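Local coordinates for Arf-GAP with coiled-coil, ANK repeat and PH domain-containing protein 2 (Homo sapiens, PDB 6IF3) that acts as a GTPase-activating protein for ARF6 and, through its ankyrin repeats, the part present here, interacts with RAB35, at residues L96-G101 with Q155-D160; S116-V119 with D125-T128. All coordinates share one frame; numbering follows the deposited sequence.

Interaction 1: residues L96-G101 with Q155-D160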
ATOM      1  N   LEU A  96      -1.617  14.755  -1.092  1.00 15.55           N
ATOM      2  CA  LEU A  96      -1.137  15.928  -1.833  1.00 16.62           C
ATOM      3  C   LEU A  96       0.394  15.952  -1.933  1.00 16.29           C
ATOM      4  O   LEU A  96       0.959  16.084  -3.012  1.00 17.28           O
ATOM      5  CB  LEU A  96      -1.646  17.185  -1.151  1.00 14.80           C
ATOM      6  CG  LEU A  96      -1.014  18.469  -1.724  1.00 17.40           C
ATOM      7  CD1 LEU A  96      -1.509  18.780  -3.108  1.00 20.06           C
ATOM      8  CD2 LEU A  96      -1.269  19.623  -0.747  1.00 18.88           C
ATOM      9  N   PHE A  97       1.046  15.771  -0.801  1.00 14.46           N
ATOM     10  CA  PHE A  97       2.505  15.818  -0.785  1.00 15.49           C
ATOM     11  C   PHE A  97       3.104  14.703  -1.620  1.00 17.04           C
ATOM     12  O   PHE A  97       4.071  14.938  -2.338  1.00 17.16           O
ATOM     13  CB  PHE A  97       3.041  15.757   0.657  1.00 16.07           C
ATOM     14  CG  PHE A  97       2.684  16.957   1.479  1.00 14.39           C
ATOM     15  CD1 PHE A  97       2.458  18.201   0.880  1.00 17.21           C
ATOM     16  CD2 PHE A  97       2.554  16.854   2.860  1.00 14.52           C
ATOM     17  CE1 PHE A  97       2.107  19.315   1.654  1.00 19.70           C
ATOM     18  CE2 PHE A  97       2.204  17.945   3.645  1.00 15.90           C
ATOM     19  CZ  PHE A  97       1.978  19.178   3.054  1.00 16.45           C
ATOM     20  N   LEU A  98       2.543  13.498  -1.543  1.00 16.10           N
ATOM     21  CA  LEU A  98       3.058  12.398  -2.357  1.00 17.15           C
ATOM     22  C   LEU A  98       2.920  12.741  -3.857  1.00 20.00           C
ATOM     23  O   LEU A  98       3.854  12.507  -4.631  1.00 21.41           O
ATOM     24  CB  LEU A  98       2.334  11.092  -1.999  1.00 15.41           C
ATOM     25  CG  LEU A  98       2.706  10.553  -0.611  1.00 13.93           C
ATOM     26  CD1 LEU A  98       1.817   9.347  -0.273  1.00 16.49           C
ATOM     27  CD2 LEU A  98       4.183  10.116  -0.586  1.00 18.40           C
ATOM     28  N   LYS A  99       1.781  13.309  -4.273  1.00 16.55           N
ATOM     29  CA  LYS A  99       1.572  13.650  -5.679  1.00 19.08           C
ATOM     30  C   LYS A  99       2.443  14.818  -6.112  1.00 21.80           C
ATOM     31  O   LYS A  99       2.698  15.001  -7.304  1.00 23.89           O
ATOM     32  CB  LYS A  99       0.105  13.979  -5.938  1.00 20.23           C
ATOM     33  CG  LYS A  99      -0.743  12.734  -5.951  1.00 21.33           C
ATOM     34  CD  LYS A  99      -2.222  13.032  -5.865  1.00 27.60           C
ATOM     35  CE  LYS A  99      -2.718  13.822  -7.066  1.00 28.10           C
ATOM     36  NZ  LYS A  99      -2.621  13.133  -8.395  1.00 28.89           N
ATOM     37  N   ARG A 100       2.917  15.592  -5.142  1.00 27.88           N
ATOM     38  CA  ARG A 100       3.775  16.733  -5.460  1.00 31.90           C
ATOM     39  C   ARG A 100       5.262  16.434  -5.297  1.00 28.48           C
ATOM     40  O   ARG A 100       6.076  17.349  -5.211  1.00 30.54           O
ATOM     41  CB  ARG A 100       3.384  17.939  -4.606  1.00 28.99           C
ATOM     42  CG  ARG A 100       2.046  18.533  -4.992  1.00 32.59           C
ATOM     43  CD  ARG A 100       1.963  18.810  -6.486  1.00 44.62           C
ATOM     44  NE  ARG A 100       0.728  18.281  -7.055  1.00 52.52           N
ATOM     45  CZ  ARG A 100      -0.466  18.829  -6.870  1.00 57.12           C
ATOM     46  NH1 ARG A 100      -0.580  19.937  -6.149  1.00 62.99           N
ATOM     47  NH2 ARG A 100      -1.541  18.275  -7.400  1.00 59.64           N
ATOM     48  N   GLY A 101       5.618  15.155  -5.245  1.00 25.24           N
ATOM     49  CA  GLY A 101       7.018  14.732  -5.250  1.00 28.27           C
ATOM     50  C   GLY A 101       7.754  14.756  -3.912  1.00 23.99           C
ATOM     51  O   GLY A 101       8.990  14.739  -3.859  1.00 29.79           O
ATOM     52  N   GLN A 155      -0.381   3.763 -10.297  1.00 23.64           N
ATOM     53  CA  GLN A 155      -1.471   3.808  -9.328  1.00 23.08           C
ATOM     54  C   GLN A 155      -2.000   5.217  -9.167  1.00 21.23           C
ATOM     55  O   GLN A 155      -1.242   6.137  -8.916  1.00 21.27           O
ATOM     56  CB  GLN A 155      -1.024   3.297  -7.948  1.00 23.08           C
ATOM     57  CG  GLN A 155      -0.414   1.925  -7.944  1.00 28.86           C
ATOM     58  CD  GLN A 155      -1.316   0.909  -8.583  1.00 30.73           C
ATOM     59  OE1 GLN A 155      -2.523   0.873  -8.315  1.00 25.67           O
ATOM     60  NE2 GLN A 155      -0.754   0.118  -9.486  1.00 32.34           N
ATOM     61  N   ASP A 156      -3.313   5.378  -9.311  1.00 19.97           N
ATOM     62  CA  ASP A 156      -3.977   6.667  -9.110  1.00 18.84           C
ATOM     63  C   ASP A 156      -4.249   6.850  -7.608  1.00 20.21           C
ATOM     64  O   ASP A 156      -5.320   6.450  -7.116  1.00 20.45           O
ATOM     65  CB  ASP A 156      -5.272   6.677  -9.919  1.00 20.18           C
ATOM     66  CG  ASP A 156      -5.999   8.024  -9.909  1.00 19.67           C
ATOM     67  OD1 ASP A 156      -5.691   8.901  -9.063  1.00 19.05           O
ATOM     68  OD2 ASP A 156      -6.896   8.197 -10.780  1.00 22.40           O
ATOM     69  N   ILE A 157      -3.315   7.423  -6.850  1.00 18.57           N
ATOM     70  CA  ILE A 157      -3.513   7.392  -5.398  1.00 18.76           C
ATOM     71  C   ILE A 157      -4.581   8.419  -4.995  1.00 19.76           C
ATOM     72  O   ILE A 157      -5.153   8.307  -3.899  1.00 18.30           O
ATOM     73  CB  ILE A 157      -2.212   7.602  -4.615  1.00 20.92           C
ATOM     74  CG1 ILE A 157      -1.612   8.970  -4.917  1.00 18.99           C
ATOM     75  CG2 ILE A 157      -1.203   6.469  -4.936  1.00 21.02           C
ATOM     76  CD1 ILE A 157      -0.493   9.352  -3.931  1.00 23.02           C
ATOM     77  N   PHE A 158      -4.855   9.412  -5.852  1.00 18.04           N
ATOM     78  CA  PHE A 158      -5.988  10.291  -5.541  1.00 16.38           C
ATOM     79  C   PHE A 158      -7.285   9.498  -5.515  1.00 17.51           C
ATOM     80  O   PHE A 158      -8.146   9.703  -4.645  1.00 17.64           O
ATOM     81  CB  PHE A 158      -6.132  11.437  -6.534  1.00 19.96           C
ATOM     82  CG  PHE A 158      -7.422  12.197  -6.359  1.00 20.36           C
ATOM     83  CD1 PHE A 158      -7.579  13.081  -5.297  1.00 18.34           C
ATOM     84  CD2 PHE A 158      -8.502  11.979  -7.222  1.00 20.42           C
ATOM     85  CE1 PHE A 158      -8.796  13.766  -5.125  1.00 21.97           C
ATOM     86  CE2 PHE A 158      -9.710  12.647  -7.050  1.00 22.32           C
ATOM     87  CZ  PHE A 158      -9.860  13.547  -5.988  1.00 26.04           C
ATOM     88  N   ARG A 159      -7.460   8.631  -6.509  1.00 18.99           N
ATOM     89  CA  ARG A 159      -8.657   7.814  -6.557  1.00 19.16           C
ATOM     90  C   ARG A 159      -8.759   6.967  -5.294  1.00 18.19           C
ATOM     91  O   ARG A 159      -9.842   6.836  -4.703  1.00 19.21           O
ATOM     92  CB  ARG A 159      -8.652   6.902  -7.789  1.00 18.66           C
ATOM     93  CG  ARG A 159     -10.006   6.178  -7.974  1.00 19.74           C
ATOM     94  CD  ARG A 159      -9.982   5.298  -9.184  1.00 21.55           C
ATOM     95  NE  ARG A 159     -11.309   4.805  -9.525  1.00 22.53           N
ATOM     96  CZ  ARG A 159     -11.568   4.083 -10.608  1.00 24.34           C
ATOM     97  NH1 ARG A 159     -10.561   3.771 -11.426  1.00 25.03           N
ATOM     98  NH2 ARG A 159     -12.812   3.698 -10.893  1.00 25.82           N
ATOM     99  N   ASP A 160      -7.634   6.401  -4.876  1.00 17.03           N
ATOM    100  CA  ASP A 160      -7.607   5.610  -3.631  1.00 20.54           C
ATOM    101  C   ASP A 160      -7.886   6.462  -2.382  1.00 19.96           C
ATOM    102  O   ASP A 160      -8.497   5.956  -1.420  1.00 26.65           O
ATOM    103  CB  ASP A 160      -6.260   4.928  -3.474  1.00 20.09           C
ATOM    104  CG  ASP A 160      -5.968   3.996  -4.621  1.00 24.27           C
ATOM    105  OD1 ASP A 160      -6.914   3.344  -5.084  1.00 25.00           O
ATOM    106  OD2 ASP A 160      -4.816   3.926  -5.073  1.00 25.56           O
TER
HETATM  107  O   HOH W   1      -3.415  10.345  -8.287  1.00 25.41           O
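Ile157 reaches across to Leu98 and Lys99 with the far end of its side chain, and this apolar touch is the centre of the contact. Its CD1 lies 3.8 Å from Leu98 CB and 3.9 Å from Lys99 CG, fitting against the bases of two successive side chains at the end of helix 91-99. CG1 of Ile157 is tucked between its own backbone N and carbonyl carbon (chi1 62°), which carries CD1 over to the facing helix. The side chains of Lys99 and Ile157 run past each other in opposite directions. Farther out, Lys99 CE brushes Phe158 CB at 4.2 Å, while the phenyl ring leads away from the contact.

No direct hydrogen bond joins the two segments; the polar link runs through one water. The Lys99 chain bends at chi3 and chi4, bringing NZ to 2.9 Å from this water, to which it donates a hydrogen bond. The water also accepts from Phe158 N and donates to Asp156 OD1 at 2.8 Å. The ammonium and the carboxylate, 5.3 Å apart between Lys99 NZ and Asp156 OD1, thus meet through solvent, and their opposite charges would probably attract mildly.

Asp156 OD1 is gripped a second time by Arg159 N (3.1 Å, 160°), which comes from above the carboxylate plane. Leu129 and Leu132 of helix 124-141 continue the apolar packing, touching Leu98 and Ile157 respectively. Asp156 is therefore the N-cap of helix 157-161, docked beside the end of an ankyrin helix that Gly101, with positive phi, closes in a Schellman motif.

Interaction 2: residues S116-V119 with D125-T128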
ATOM      1  N   SER A 116       7.471   4.244   8.627  1.00 17.89           N
ATOM      2  CA  SER A 116       7.658   3.585   9.933  1.00 19.43           C
ATOM      3  C   SER A 116       6.657   4.170  10.932  1.00 21.94           C
ATOM      4  O   SER A 116       6.109   3.462  11.760  1.00 20.37           O
ATOM      5  CB  SER A 116       9.098   3.719  10.429  1.00 23.10           C
ATOM      6  OG  SER A 116       9.406   5.041  10.846  1.00 28.50           O
ATOM      7  N   ILE A 117       6.431   5.468  10.849  1.00 18.77           N
ATOM      8  CA  ILE A 117       5.499   6.159  11.745  1.00 18.72           C
ATOM      9  C   ILE A 117       4.069   5.651  11.513  1.00 17.45           C
ATOM     10  O   ILE A 117       3.380   5.262  12.468  1.00 19.76           O
ATOM     11  CB  ILE A 117       5.613   7.673  11.535  1.00 16.92           C
ATOM     12  CG1 ILE A 117       6.998   8.110  11.994  1.00 22.98           C
ATOM     13  CG2 ILE A 117       4.508   8.430  12.288  1.00 16.91           C
ATOM     14  CD1 ILE A 117       7.322   9.533  11.632  1.00 25.87           C
ATOM     15  N   ALA A 118       3.646   5.644  10.257  1.00 17.30           N
ATOM     16  CA  ALA A 118       2.309   5.135   9.895  1.00 15.14           C
ATOM     17  C   ALA A 118       2.075   3.676  10.264  1.00 18.50           C
ATOM     18  O   ALA A 118       0.977   3.325  10.691  1.00 16.64           O
ATOM     19  CB  ALA A 118       2.083   5.370   8.385  1.00 15.19           C
ATOM     20  N   VAL A 119       3.095   2.837  10.120  1.00 16.07           N
ATOM     21  CA  VAL A 119       2.973   1.437  10.476  1.00 16.75           C
ATOM     22  C   VAL A 119       2.837   1.318  11.991  1.00 16.75           C
ATOM     23  O   VAL A 119       2.017   0.534  12.491  1.00 21.14           O
ATOM     24  CB  VAL A 119       4.185   0.606   9.971  1.00 17.29           C
ATOM     25  CG1 VAL A 119       4.216  -0.752  10.619  1.00 19.40           C
ATOM     26  CG2 VAL A 119       4.119   0.427   8.474  1.00 18.79           C
ATOM     27  N   ASP A 125      -4.925   3.710   6.122  1.00 18.59           N
ATOM     28  CA  ASP A 125      -5.062   4.606   4.982  1.00 16.48           C
ATOM     29  C   ASP A 125      -3.727   5.246   4.627  1.00 16.84           C
ATOM     30  O   ASP A 125      -3.378   5.332   3.445  1.00 16.51           O
ATOM     31  CB  ASP A 125      -6.102   5.703   5.263  1.00 16.69           C
ATOM     32  CG  ASP A 125      -7.522   5.197   5.213  1.00 21.68           C
ATOM     33  OD1 ASP A 125      -7.752   4.058   4.732  1.00 22.50           O
ATOM     34  OD2 ASP A 125      -8.443   5.937   5.620  1.00 22.22           O
ATOM     35  N   ILE A 126      -2.980   5.721   5.625  1.00 16.59           N
ATOM     36  CA  ILE A 126      -1.748   6.415   5.285  1.00 16.06           C
ATOM     37  C   ILE A 126      -0.688   5.403   4.856  1.00 17.09           C
ATOM     38  O   ILE A 126       0.088   5.675   3.942  1.00 15.90           O
ATOM     39  CB  ILE A 126      -1.261   7.314   6.439  1.00 17.83           C
ATOM     40  CG1 ILE A 126      -2.265   8.464   6.612  1.00 19.61           C
ATOM     41  CG2 ILE A 126       0.103   7.933   6.103  1.00 17.01           C
ATOM     42  CD1 ILE A 126      -1.861   9.555   7.627  1.00 18.61           C
ATOM     43  N   VAL A 127      -0.652   4.226   5.471  1.00 15.33           N
ATOM     44  CA  VAL A 127       0.299   3.216   4.993  1.00 16.06           C
ATOM     45  C   VAL A 127      -0.007   2.879   3.529  1.00 16.93           C
ATOM     46  O   VAL A 127       0.911   2.734   2.702  1.00 15.46           O
ATOM     47  CB  VAL A 127       0.274   1.943   5.855  1.00 16.92           C
ATOM     48  CG1 VAL A 127       1.049   0.828   5.195  1.00 15.41           C
ATOM     49  CG2 VAL A 127       0.822   2.247   7.275  1.00 14.29           C
ATOM     50  N   THR A 128      -1.291   2.735   3.214  1.00 17.53           N
ATOM     51  CA  THR A 128      -1.698   2.413   1.841  1.00 16.90           C
ATOM     52  C   THR A 128      -1.215   3.478   0.828  1.00 15.44           C
ATOM     53  O   THR A 128      -0.623   3.129  -0.206  1.00 16.84           O
ATOM     54  CB  THR A 128      -3.204   2.256   1.736  1.00 19.13           C
ATOM     55  OG1 THR A 128      -3.595   1.102   2.506  1.00 18.40           O
ATOM     56  CG2 THR A 128      -3.656   2.048   0.252  1.00 19.62           C
TER
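Val127 plants one methyl, CG2, against the backbone of Ala118, and this is the tight part of the contact. CG2 is 3.5 Å from both Ala118 CB and Ala118 C, and 3.7 Å from Val119 N, so it rests on the peptide joining the two residues as well as on the alanine methyl. That methyl is all the side chain Ala118 has, and the helices come correspondingly close here: the CA atoms of Ala118 and Val127 are 5.6 Å apart. CG2 of Val127 is anti to its own carbonyl carbon while CG1 is anti to the backbone N (chi1 169°); the torsion thus selects CG2 as the branch that faces helix 114-120. Beside it, CG2 of Ile126 meets the same Ala118 CB at 4.0 Å, so the alanine methyl is touched by two neighbouring branched residues of helix 124-141. Both are buried, as is Ala118, and the meeting is wholly apolar, with no hydrogen bond across it.

The packing slackens toward Val119, which is partly exposed. Its CG2 crosses Val127 CG2 at a slant, 4.0 Å away, and much less of its surface is buried here than of Ala118's. Val119 also leans on Arg131, one turn farther along helix 124-141, and Val127 has an apolar neighbour on a chain of another protein.

Both segments lie in the third ankyrin repeat, whose two helices run roughly antiparallel, as is usual for the motif. On the side of the second repeat, Ala118 rests on Thr86 of helix 81-88, and Ile126 packs on Thr91 and Val94 of helix 91-99.

Overall arrangement
Interaction 2 is nested in the chain within the loop closed by interaction 1: five residues lie between its segments, against 53 for interaction 1. Their centres lie 14 Å apart and their nearest atoms about 5 Å, without touching. Helix 124-141 connects them. Near its start it pairs with helix 114-120 in interaction 2; farther along, Leu129 and Leu132 pack on the residues of interaction 1, where helix 157-161 returns to the second repeat. The GAP activity is expected to reside in the separate ArfGAP domain, which this ankyrin piece does not include. Both regions border a chain of another protein, through Asp160 and Asp125 respectively, consistent with the role of the repeats in binding RAB35.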